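Local coordinates for enoyl-CoA hydratase subunit II (Geobacillus kaustophilus, PDB 2EJ5), which probably hydrates enoyl-CoA thioesters and may serve in the catabolism of phenylacetic acid, at residues Tyr2-Tyr7 / Lys37-Ala42; Phe118-Glu123 / Ala176-Leu182. The contacts are given in a common frame with arbitrary orientation. Residue numbers count along the deposited sequence, not the author numbering.

Contact 1: Tyr2-Tyr7 / Lys37-Ala42; sequences YETIRY and KALKQA
The crotonase fold is a spiral of repeated beta-beta-alpha units, and strands 5-10 and 13-18 followed by helix 29-44 form the first of them here; this contact illustrates how the helix of such a unit covers its outermost strand. Residues 2-7 run from a loop into strand 5-10, while 37-42 form part of helix 29-44. The axes of strand 5-7 and helix 37-42 run nearly parallel, at 11°, and approach to 10.3 Å, the usual spacing for a helix laid on a sheet. Tyr2, extended (phi/psi -71/149), points toward the helix with chi1 m; its OH donates a short hydrogen bond to Gln41 OE1 at 2.5 Å and lies 3.5 Å from Lys37 CG. At Glu3 and Thr4 the chain turns with psi near -20°, and here Glu34, one turn earlier on the helix, accepts hydrogen bonds from Glu3 N and Thr4 OG1. Ile5 resumes extended geometry; its p rotamer brings CD1 to 3.8 Å from Ala38 CB. The Arg6 side chain is out of reach of the helix segment; its backbone pairs with Thr17 of strand 13-18. Tyr7, chi1 t, lies opposite Ala38 with the CA atoms 7.0 Å apart, and its CD1 stands 3.9 Å from Ala38 CB. The small Ala38 thus lets Tyr2, Ile5 and Tyr7 converge on a single methyl. Gln41, chi1 t, spans both aromatic side chains, its NE2 lying 3.7 Å from Tyr7 CE2. At the far end of that ring, Tyr7 OH approaches Ala42 CB to 3.6 Å.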
# COMPACT_ATOMS: atom_id res chain seq x y z
N TYR A 2 -8.63 -18.10 -33.44
CA TYR A 2 -9.38 -17.25 -32.52
C TYR A 2 -10.09 -16.20 -33.36
O TYR A 2 -9.57 -15.80 -34.40
CB TYR A 2 -8.44 -16.54 -31.53
CG TYR A 2 -7.77 -17.42 -30.47
CD1 TYR A 2 -8.53 -18.13 -29.53
CD2 TYR A 2 -6.39 -17.53 -30.40
CE1 TYR A 2 -7.93 -18.93 -28.56
CE2 TYR A 2 -5.78 -18.31 -29.42
CZ TYR A 2 -6.55 -19.01 -28.52
OH TYR A 2 -5.93 -19.77 -27.57
N GLU A 3 -11.26 -15.73 -32.92
CA GLU A 3 -12.05 -14.77 -33.71
C GLU A 3 -12.14 -13.36 -33.15
O GLU A 3 -12.36 -12.41 -33.90
CB GLU A 3 -13.46 -15.30 -33.90
CG GLU A 3 -13.49 -16.78 -34.13
CD GLU A 3 -14.87 -17.31 -34.35
OE1 GLU A 3 -14.96 -18.36 -35.02
OE2 GLU A 3 -15.85 -16.69 -33.85
N THR A 4 -12.01 -13.23 -31.82
CA THR A 4 -12.12 -11.90 -31.20
C THR A 4 -10.76 -11.38 -30.73
O THR A 4 -10.64 -10.23 -30.36
CB THR A 4 -13.08 -11.90 -30.00
OG1 THR A 4 -12.54 -12.75 -28.98
CG2 THR A 4 -14.48 -12.39 -30.41
N ILE A 5 -9.77 -12.27 -30.71
CA ILE A 5 -8.40 -11.89 -30.42
C ILE A 5 -7.46 -12.50 -31.45
O ILE A 5 -7.85 -13.40 -32.23
CB ILE A 5 -7.95 -12.37 -29.00
CG1 ILE A 5 -7.69 -13.87 -29.00
CG2 ILE A 5 -9.00 -11.94 -27.91
CD1 ILE A 5 -6.94 -14.37 -27.80
N ARG A 6 -6.23 -12.00 -31.43
CA ARG A 6 -5.12 -12.51 -32.22
C ARG A 6 -4.07 -12.96 -31.21
O ARG A 6 -3.78 -12.26 -30.22
CB ARG A 6 -4.60 -11.40 -33.15
CG ARG A 6 -3.74 -11.85 -34.33
CD ARG A 6 -3.70 -10.72 -35.42
NE ARG A 6 -2.96 -9.55 -34.97
CZ ARG A 6 -3.31 -8.28 -35.21
NH1 ARG A 6 -4.43 -7.99 -35.87
NH2 ARG A 6 -2.54 -7.30 -34.74
N TYR A 7 -3.56 -14.17 -31.43
CA TYR A 7 -2.53 -14.74 -30.61
C TYR A 7 -1.41 -15.15 -31.54
O TYR A 7 -1.62 -15.98 -32.42
CB TYR A 7 -3.06 -15.94 -29.82
CG TYR A 7 -2.05 -16.60 -28.92
CD1 TYR A 7 -1.72 -16.05 -27.66
CD2 TYR A 7 -1.42 -17.77 -29.31
CE1 TYR A 7 -0.78 -16.67 -26.84
CE2 TYR A 7 -0.47 -18.37 -28.51
CZ TYR A 7 -0.16 -17.82 -27.26
OH TYR A 7 0.76 -18.47 -26.47
N LYS A 37 -8.24 -19.11 -22.64
CA LYS A 37 -7.51 -20.16 -23.37
C LYS A 37 -6.09 -19.75 -23.79
O LYS A 37 -5.14 -20.52 -23.61
CB LYS A 37 -8.34 -20.56 -24.60
CG LYS A 37 -7.79 -21.79 -25.35
CD LYS A 37 -8.83 -22.32 -26.34
CE LYS A 37 -8.30 -23.51 -27.15
NZ LYS A 37 -7.16 -23.11 -28.05
N ALA A 38 -5.96 -18.55 -24.34
CA ALA A 38 -4.68 -18.02 -24.83
C ALA A 38 -3.70 -17.85 -23.65
O ALA A 38 -2.54 -18.21 -23.77
CB ALA A 38 -4.91 -16.70 -25.51
N LEU A 39 -4.19 -17.33 -22.51
CA LEU A 39 -3.32 -17.16 -21.34
C LEU A 39 -2.83 -18.48 -20.84
O LEU A 39 -1.70 -18.61 -20.44
CB LEU A 39 -4.00 -16.41 -20.19
CG LEU A 39 -4.30 -14.93 -20.42
CD1 LEU A 39 -5.12 -14.40 -19.25
CD2 LEU A 39 -3.04 -14.06 -20.75
N LYS A 40 -3.70 -19.49 -20.87
CA LYS A 40 -3.32 -20.81 -20.37
C LYS A 40 -2.32 -21.44 -21.37
O LYS A 40 -1.39 -22.10 -20.96
CB LYS A 40 -4.56 -21.71 -20.15
CG LYS A 40 -5.55 -21.19 -19.06
CD LYS A 40 -6.86 -22.00 -19.03
CE LYS A 40 -7.74 -21.64 -17.81
NZ LYS A 40 -9.07 -22.41 -17.71
N GLN A 41 -2.52 -21.16 -22.65
CA GLN A 41 -1.64 -21.61 -23.75
C GLN A 41 -0.22 -21.04 -23.52
O GLN A 41 0.75 -21.78 -23.36
CB GLN A 41 -2.22 -21.11 -25.08
CG GLN A 41 -1.60 -21.62 -26.40
CD GLN A 41 -2.55 -21.38 -27.61
OE1 GLN A 41 -3.72 -20.96 -27.45
NE2 GLN A 41 -2.05 -21.67 -28.84
N ALA A 42 -0.16 -19.70 -23.43
CA ALA A 42 1.10 -19.01 -23.11
C ALA A 42 1.79 -19.54 -21.86
O ALA A 42 3.00 -19.75 -21.85
CB ALA A 42 0.85 -17.50 -23.00

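Contact 2: Phe118-Glu123 / Ala176-Leu182; sequences FRLLSE and ATKVIPL
Two neighbouring parallel strands meet here at one edge of the six-stranded sheet, strand 178-180 being outermost within the chain and 118-122 lying just inside it. Their axes approach to 4.6 Å and cross at -32°. The register pairs Leu120 with Lys178, Leu121 with Val179 and Ser122 with Ile180. Leu121 supplies the regular ladder: its N donates to Lys178 O at 2.9 Å, and its O accepts from Ile180 N at 2.7 Å. Thr177, with helical angles (-61/-45), is an extra residue between the pairs Arg119-Ala176 and Leu120-Lys178; its m-rotamer OG1 replaces a backbone acceptor for Arg119 N at 3.0 Å, while Thr177 N donates to Arg119 O at 2.8 Å. In this crotonase-fold chain the connection passes through strands 126-128 and 165-166 and several helices, the last being 167-173, which covers Leu121 and Val179. On the other face, Leu120 CB meets Ile180 CD1 at 3.9 Å, and Phe192 of helix 185-197 packs on Leu120 and Lys178. Leu156 of a second subunit packs on Phe118. Beyond the strands, a weak bond joins Glu123 N to Ile180 O at 2.8 Å, and Glu123 OE2, chi1 p, accepts from Leu182 N at 2.8 Å.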
# COMPACT_ATOMS: atom_id res chain seq x y z
N PHE A 118 3.18 -5.14 -15.84
CA PHE A 118 3.69 -3.85 -16.29
C PHE A 118 2.65 -3.21 -17.18
O PHE A 118 1.89 -3.95 -17.86
CB PHE A 118 4.98 -4.05 -17.11
CG PHE A 118 6.07 -4.80 -16.39
CD1 PHE A 118 6.95 -4.11 -15.52
CD2 PHE A 118 6.24 -6.16 -16.57
CE1 PHE A 118 7.97 -4.77 -14.85
CE2 PHE A 118 7.27 -6.84 -15.91
CZ PHE A 118 8.15 -6.14 -15.05
N ARG A 119 2.58 -1.88 -17.17
CA ARG A 119 1.62 -1.11 -17.99
C ARG A 119 2.42 -0.05 -18.76
O ARG A 119 2.98 0.87 -18.14
CB ARG A 119 0.55 -0.40 -17.13
CG ARG A 119 -0.63 -1.32 -16.62
CD ARG A 119 -1.39 -0.72 -15.41
NE ARG A 119 -0.47 -0.78 -14.29
CZ ARG A 119 -0.16 -1.91 -13.66
NH1 ARG A 119 -0.76 -3.04 -14.00
NH2 ARG A 119 0.74 -1.92 -12.69
N LEU A 120 2.54 -0.22 -20.07
CA LEU A 120 3.22 0.74 -20.92
C LEU A 120 2.10 1.53 -21.55
O LEU A 120 1.29 0.97 -22.28
CB LEU A 120 4.04 0.03 -22.02
CG LEU A 120 5.06 -1.03 -21.61
CD1 LEU A 120 5.74 -1.67 -22.85
CD2 LEU A 120 6.14 -0.40 -20.66
N LEU A 121 2.05 2.82 -21.27
CA LEU A 121 0.97 3.63 -21.79
C LEU A 121 1.51 4.46 -22.96
O LEU A 121 2.52 5.13 -22.83
CB LEU A 121 0.43 4.55 -20.71
CG LEU A 121 -0.71 4.06 -19.80
CD1 LEU A 121 -0.57 2.67 -19.21
CD2 LEU A 121 -0.86 5.10 -18.69
N SER A 122 0.82 4.38 -24.09
CA SER A 122 1.10 5.29 -25.18
C SER A 122 0.74 6.69 -24.72
O SER A 122 -0.08 6.86 -23.80
CB SER A 122 0.28 4.90 -26.40
OG SER A 122 0.07 6.05 -27.17
N GLU A 123 1.30 7.73 -25.35
CA GLU A 123 0.98 9.08 -24.88
C GLU A 123 -0.50 9.44 -25.03
O GLU A 123 -0.97 10.38 -24.39
CB GLU A 123 1.89 10.16 -25.49
CG GLU A 123 1.72 10.42 -26.95
CD GLU A 123 2.74 11.46 -27.49
OE1 GLU A 123 2.86 12.58 -26.90
OE2 GLU A 123 3.41 11.16 -28.52
N ALA A 176 1.40 3.70 -14.36
CA ALA A 176 2.18 3.41 -15.57
C ALA A 176 3.65 3.06 -15.28
O ALA A 176 4.36 3.77 -14.58
CB ALA A 176 2.11 4.61 -16.56
N THR A 177 4.11 1.94 -15.83
CA THR A 177 5.52 1.63 -15.89
C THR A 177 6.29 2.69 -16.70
O THR A 177 7.38 3.12 -16.29
CB THR A 177 5.74 0.29 -16.54
OG1 THR A 177 4.92 -0.66 -15.85
CG2 THR A 177 7.22 -0.10 -16.44
N LYS A 178 5.74 3.08 -17.85
CA LYS A 178 6.23 4.26 -18.56
C LYS A 178 5.21 4.77 -19.56
O LYS A 178 4.26 4.06 -19.89
CB LYS A 178 7.58 4.00 -19.25
CG LYS A 178 7.69 2.78 -20.10
CD LYS A 178 9.17 2.62 -20.52
CE LYS A 178 9.42 1.31 -21.24
NZ LYS A 178 10.73 1.29 -21.96
N VAL A 179 5.40 6.01 -20.00
CA VAL A 179 4.58 6.61 -21.02
C VAL A 179 5.46 6.75 -22.26
O VAL A 179 6.58 7.31 -22.19
CB VAL A 179 4.04 7.96 -20.57
CG1 VAL A 179 3.16 8.59 -21.64
CG2 VAL A 179 3.23 7.76 -19.26
N ILE A 180 4.96 6.24 -23.38
CA ILE A 180 5.74 6.14 -24.61
C ILE A 180 5.16 7.07 -25.68
O ILE A 180 3.94 7.10 -25.89
CB ILE A 180 5.82 4.66 -25.08
CG1 ILE A 180 6.41 3.79 -23.92
CG2 ILE A 180 6.68 4.57 -26.37
CD1 ILE A 180 6.42 2.29 -24.14
N PRO A 181 6.02 7.90 -26.31
CA PRO A 181 5.55 8.73 -27.43
C PRO A 181 4.98 7.92 -28.57
O PRO A 181 5.42 6.80 -28.83
CB PRO A 181 6.82 9.50 -27.85
CG PRO A 181 7.62 9.60 -26.52
CD PRO A 181 7.44 8.17 -25.99
N LEU A 182 4.00 8.48 -29.25
CA LEU A 182 3.37 7.75 -30.36
C LEU A 182 4.32 7.24 -31.48
O LEU A 182 4.21 6.11 -31.93
CB LEU A 182 2.22 8.54 -30.97
CG LEU A 182 1.41 7.77 -32.02
CD1 LEU A 182 1.02 6.35 -31.48
CD2 LEU A 182 0.15 8.55 -32.43

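From the N terminus, the chain forms strand 5-10, turns back through 13-18 and enters helix 29-44, so contact 1 closes a short excursion of 29 residues. It then lays down 50-55, 97-101 and 118-122 one after another across the sheet. Contact 2 closes a longer excursion of 52 residues, half of them helical, when the chain returns as strand 178-180. The two closures are in series, neither nested nor crossed. Their centres lie 23 Å apart and their nearest atoms about 12 Å, without touching, yet the same sheet joins them: contact 1 fixes a helix to one outermost strand, whereas contact 2 adds the outermost strand at the opposite edge.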